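PDB 6CCA: DisA protein from Sorangium cellulosum, which probably transfers methyl groups to the alpha-carbon of polyketide intermediates, building a gem-dimethyl group on the disorazol assembly line. Local coordinates for residues A[57-68]-A[148-159]. Residues are numbered along the deposited sequence; the frame is centred on the assembly and turned at random.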
loop_
_atom_site.group_PDB
_atom_site.type_symbol
_atom_site.label_atom_id
_atom_site.label_comp_id
_atom_site.label_asym_id
_atom_site.label_seq_id
_atom_site.Cartn_x
_atom_site.Cartn_y
_atom_site.Cartn_z
ATOM N N ALA A 57 7.072 17.102 -7.717
ATOM C CA ALA A 57 7.639 16.857 -6.380
ATOM C C ALA A 57 7.929 15.359 -6.161
ATOM O O ALA A 57 8.989 15.005 -5.657
ATOM C CB ALA A 57 6.767 17.441 -5.291
ATOM N N PHE A 58 6.998 14.499 -6.577
ATOM C CA PHE A 58 7.208 13.064 -6.447
ATOM C C PHE A 58 8.294 12.585 -7.378
ATOM O O PHE A 58 9.048 11.693 -7.031
ATOM C CB PHE A 58 5.883 12.308 -6.572
ATOM C CG PHE A 58 5.133 12.286 -5.295
ATOM C CD1 PHE A 58 4.268 13.316 -4.957
ATOM C CD2 PHE A 58 5.346 11.264 -4.384
ATOM C CE1 PHE A 58 3.646 13.331 -3.729
ATOM C CE2 PHE A 58 4.681 11.254 -3.172
ATOM C CZ PHE A 58 3.854 12.274 -2.821
ATOM N N ASP A 59 8.439 13.208 -8.556
ATOM C CA ASP A 59 9.594 12.888 -9.418
ATOM C C ASP A 59 10.885 13.221 -8.744
ATOM O O ASP A 59 11.838 12.400 -8.753
ATOM C CB ASP A 59 9.524 13.604 -10.811
ATOM C CG ASP A 59 8.421 13.064 -11.730
ATOM O OD1 ASP A 59 7.836 12.005 -11.466
ATOM O OD2 ASP A 59 8.067 13.816 -12.665
ATOM N N ALA A 60 10.938 14.364 -8.066
ATOM C CA ALA A 60 12.135 14.736 -7.355
ATOM C C ALA A 60 12.397 13.844 -6.144
ATOM O O ALA A 60 13.561 13.540 -5.788
ATOM C CB ALA A 60 12.070 16.198 -6.892
ATOM N N LEU A 61 11.323 13.391 -5.505
ATOM C CA LEU A 61 11.464 12.395 -4.421
ATOM C C LEU A 61 12.144 11.124 -4.911
ATOM O O LEU A 61 12.960 10.545 -4.205
ATOM C CB LEU A 61 10.091 12.182 -3.757
ATOM C CG LEU A 61 10.046 11.183 -2.620
ATOM C CD1 LEU A 61 10.824 11.672 -1.443
ATOM C CD2 LEU A 61 8.647 10.921 -2.208
ATOM N N GLU A 62 11.833 10.698 -6.116
ATOM C CA GLU A 62 12.444 9.503 -6.672
ATOM C C GLU A 62 13.955 9.665 -6.885
ATOM O O GLU A 62 14.721 8.813 -6.559
ATOM C CB GLU A 62 11.803 9.113 -8.005
ATOM C CG GLU A 62 10.602 8.232 -7.869
ATOM C CD GLU A 62 10.962 6.740 -7.894
ATOM O OE1 GLU A 62 11.172 6.123 -8.951
ATOM O OE2 GLU A 62 11.054 6.234 -6.855
ATOM N N ARG A 63 14.337 10.778 -7.472
ATOM C CA ARG A 63 15.729 11.061 -7.726
ATOM C C ARG A 63 16.500 11.193 -6.401
ATOM O O ARG A 63 17.527 10.659 -6.254
ATOM C CB ARG A 63 15.894 12.303 -8.589
ATOM C CG ARG A 63 15.408 12.181 -10.033
ATOM C CD ARG A 63 15.615 10.811 -10.699
ATOM N NE ARG A 63 14.304 10.213 -10.953
ATOM C CZ ARG A 63 14.011 8.924 -11.038
ATOM N NH1 ARG A 63 14.897 7.974 -10.964
ATOM N NH2 ARG A 63 12.756 8.604 -11.183
ATOM N N PHE A 64 15.934 11.900 -5.465
ATOM C CA PHE A 64 16.500 11.997 -4.143
ATOM C C PHE A 64 16.753 10.616 -3.516
ATOM O O PHE A 64 17.771 10.386 -2.939
ATOM C CB PHE A 64 15.601 12.868 -3.288
ATOM C CG PHE A 64 15.956 12.896 -1.832
ATOM C CD1 PHE A 64 17.070 13.556 -1.393
ATOM C CD2 PHE A 64 15.140 12.317 -0.907
ATOM C CE1 PHE A 64 17.387 13.592 -0.079
ATOM C CE2 PHE A 64 15.445 12.362 0.429
ATOM C CZ PHE A 64 16.572 13.015 0.838
ATOM N N SER A 65 15.790 9.715 -3.657
ATOM C CA SER A 65 15.946 8.389 -3.094
ATOM C C SER A 65 17.182 7.695 -3.674
ATOM O O SER A 65 17.889 7.013 -2.973
ATOM C CB SER A 65 14.676 7.556 -3.346
ATOM O OG SER A 65 13.550 8.154 -2.713
ATOM N N GLU A 66 17.423 7.861 -4.969
ATOM C CA GLU A 66 18.592 7.295 -5.613
ATOM C C GLU A 66 19.903 7.808 -4.994
ATOM O O GLU A 66 20.797 7.023 -4.684
ATOM C CB GLU A 66 18.563 7.660 -7.100
ATOM C CG GLU A 66 17.466 6.942 -7.840
ATOM C CD GLU A 66 17.227 7.495 -9.237
ATOM O OE1 GLU A 66 17.736 8.559 -9.605
ATOM O OE2 GLU A 66 16.524 6.799 -9.954
ATOM N N ASP A 67 19.988 9.136 -4.876
ATOM C CA ASP A 67 21.133 9.802 -4.302
ATOM C C ASP A 67 21.378 9.463 -2.829
ATOM O O ASP A 67 22.478 9.179 -2.400
ATOM C CB ASP A 67 20.946 11.276 -4.456
ATOM C CG ASP A 67 20.939 11.722 -5.962
ATOM O OD1 ASP A 67 21.178 10.900 -6.883
ATOM O OD2 ASP A 67 20.536 12.848 -6.193
ATOM N N LEU A 68 20.284 9.402 -2.071
ATOM C CA LEU A 68 20.311 9.004 -0.668
ATOM C C LEU A 68 20.855 7.601 -0.540
ATOM O O LEU A 68 21.618 7.315 0.385
ATOM C CB LEU A 68 18.844 9.084 -0.114
ATOM C CG LEU A 68 18.718 9.009 1.416
ATOM C CD1 LEU A 68 19.478 10.106 2.194
ATOM C CD2 LEU A 68 17.208 8.989 1.722
ATOM N N LEU A 148 8.540 21.168 0.484
ATOM C CA LEU A 148 7.381 20.872 -0.358
ATOM C C LEU A 148 6.373 20.042 0.414
ATOM O O LEU A 148 6.560 18.842 0.680
ATOM C CB LEU A 148 7.854 20.238 -1.658
ATOM C CG LEU A 148 8.625 21.171 -2.579
ATOM C CD1 LEU A 148 9.480 20.321 -3.513
ATOM C CD2 LEU A 148 7.663 22.032 -3.370
ATOM N N PRO A 149 5.251 20.654 0.805
ATOM C CA PRO A 149 4.362 19.878 1.666
ATOM C C PRO A 149 3.881 18.524 1.199
ATOM O O PRO A 149 3.724 17.615 1.991
ATOM C CB PRO A 149 3.179 20.856 1.947
ATOM C CG PRO A 149 3.845 22.213 1.846
ATOM C CD PRO A 149 4.800 22.056 0.676
ATOM N N ALA A 150 3.656 18.366 -0.100
ATOM C CA ALA A 150 3.082 17.126 -0.577
ATOM C C ALA A 150 4.034 15.963 -0.366
ATOM O O ALA A 150 3.602 14.812 -0.248
ATOM C CB ALA A 150 2.728 17.268 -2.041
ATOM N N ILE A 151 5.347 16.252 -0.373
ATOM C CA ILE A 151 6.315 15.193 -0.186
ATOM C C ILE A 151 6.975 15.212 1.198
ATOM O O ILE A 151 7.779 14.305 1.524
ATOM C CB ILE A 151 7.369 15.137 -1.304
ATOM C CG1 ILE A 151 8.234 16.405 -1.409
ATOM C CG2 ILE A 151 6.699 14.670 -2.615
ATOM C CD1 ILE A 151 9.395 16.306 -2.351
ATOM N N ALA A 152 6.761 16.292 1.932
ATOM C CA ALA A 152 7.521 16.473 3.196
ATOM C C ALA A 152 7.496 15.239 4.137
ATOM O O ALA A 152 8.542 14.853 4.688
ATOM C CB ALA A 152 7.061 17.748 3.917
ATOM N N PRO A 153 6.321 14.602 4.369
ATOM C CA PRO A 153 6.358 13.461 5.303
ATOM C C PRO A 153 7.098 12.248 4.776
ATOM O O PRO A 153 7.662 11.492 5.559
ATOM C CB PRO A 153 4.890 13.116 5.519
ATOM C CG PRO A 153 4.191 13.759 4.355
ATOM C CD PRO A 153 4.939 14.978 4.024
ATOM N N TYR A 154 7.153 12.129 3.444
ATOM C CA TYR A 154 7.937 11.078 2.797
ATOM C C TYR A 154 9.443 11.375 2.977
ATOM O O TYR A 154 10.214 10.471 3.314
ATOM C CB TYR A 154 7.590 10.973 1.312
ATOM C CG TYR A 154 6.099 10.728 1.069
ATOM C CD1 TYR A 154 5.195 11.789 1.091
ATOM C CD2 TYR A 154 5.614 9.496 0.809
ATOM C CE1 TYR A 154 3.863 11.616 0.951
ATOM C CE2 TYR A 154 4.238 9.269 0.667
ATOM C CZ TYR A 154 3.361 10.340 0.716
ATOM O OH TYR A 154 1.971 10.244 0.556
ATOM N N VAL A 155 9.822 12.627 2.797
ATOM C CA VAL A 155 11.219 13.064 2.959
ATOM C C VAL A 155 11.652 12.794 4.410
ATOM O O VAL A 155 12.705 12.202 4.690
ATOM C CB VAL A 155 11.398 14.540 2.596
ATOM C CG1 VAL A 155 12.776 15.045 2.965
ATOM C CG2 VAL A 155 11.168 14.726 1.098
ATOM N N ARG A 156 10.800 13.220 5.338
ATOM C CA ARG A 156 11.036 13.008 6.759
ATOM C C ARG A 156 11.286 11.534 7.065
ATOM O O ARG A 156 12.282 11.187 7.701
ATOM C CB ARG A 156 9.853 13.522 7.581
ATOM C CG ARG A 156 9.897 15.014 7.867
ATOM C CD ARG A 156 8.894 15.400 8.942
ATOM N NE ARG A 156 9.203 14.776 10.227
ATOM C CZ ARG A 156 8.452 13.842 10.802
ATOM N NH1 ARG A 156 7.344 13.420 10.208
ATOM N NH2 ARG A 156 8.809 13.330 11.972
ATOM N N LEU A 157 10.383 10.669 6.614
ATOM C CA LEU A 157 10.527 9.244 6.860
ATOM C C LEU A 157 11.852 8.692 6.249
ATOM O O LEU A 157 12.525 7.882 6.853
ATOM C CB LEU A 157 9.337 8.495 6.263
ATOM C CG LEU A 157 9.481 6.970 6.413
ATOM C CD1 LEU A 157 9.672 6.614 7.875
ATOM C CD2 LEU A 157 8.270 6.201 5.862
ATOM N N LEU A 158 12.139 9.038 4.979
ATOM C CA LEU A 158 13.382 8.559 4.361
ATOM C C LEU A 158 14.588 9.023 5.142
ATOM O O LEU A 158 15.550 8.286 5.292
ATOM C CB LEU A 158 13.508 9.066 2.950
ATOM C CG LEU A 158 12.589 8.428 1.940
ATOM C CD1 LEU A 158 12.917 8.992 0.601
ATOM C CD2 LEU A 158 12.860 6.911 1.864
ATOM N N TRP A 159 14.582 10.271 5.593
ATOM C CA TRP A 159 15.708 10.806 6.389
ATOM C C TRP A 159 15.873 10.096 7.720
ATOM O O TRP A 159 16.982 9.726 8.084
ATOM C CB TRP A 159 15.605 12.331 6.576
ATOM C CG TRP A 159 16.912 12.936 6.997
ATOM C CD1 TRP A 159 17.248 13.366 8.253
ATOM C CD2 TRP A 159 18.100 13.023 6.207
ATOM N NE1 TRP A 159 18.566 13.778 8.252
ATOM C CE2 TRP A 159 19.113 13.548 7.025
ATOM C CE3 TRP A 159 18.383 12.738 4.884
ATOM C CZ2 TRP A 159 20.381 13.851 6.543
ATOM C CZ3 TRP A 159 19.650 12.977 4.410
ATOM C CH2 TRP A 159 20.638 13.555 5.234
#
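With chi1 at 62°, Ile151 puts CG1 between its backbone N and carbonyl carbon and lays CG2 over the Phe58 ring. Phe58 CG is anti to its carbonyl carbon (chi1 -82°), a turn that brings the end of the ring close to Ile151 and Tyr154. The motif is a pair of nearly parallel packed helices, 55-75 and 152-163, in the helical part of the chain. The axes of 57-68 and 152-159 approach to 11.0 Å, and their directions differ by 10°. Ile151 lies in the turn just ahead of the second helix. Its CG2 makes a CH-pi contact over the centre of the Phe58 ring, 3.6 Å from the centroid. The edge of Phe58 then points at a face of Tyr154 in a T-shaped stack. Tyr154 OH is hydrogen-bonded to Asn195 OD1, outside the two segments. Leu61 sends CD2 to Tyr154 CB at 3.7 Å, and CD1 packs against Val155 CG2 and Leu158 CD1. Further along, Leu158 is a knob in the hole formed by Leu61, Phe64, Ser65 and Leu68. Helix 342-346 also touches Ser65 and Leu158. Leu68 CD1 meets Trp159 CZ3 at 3.6 Å. Ser65 OG donates to Leu61 O at 2.9 Å, and the same OG lies 3.5 Å from Leu158 CD1.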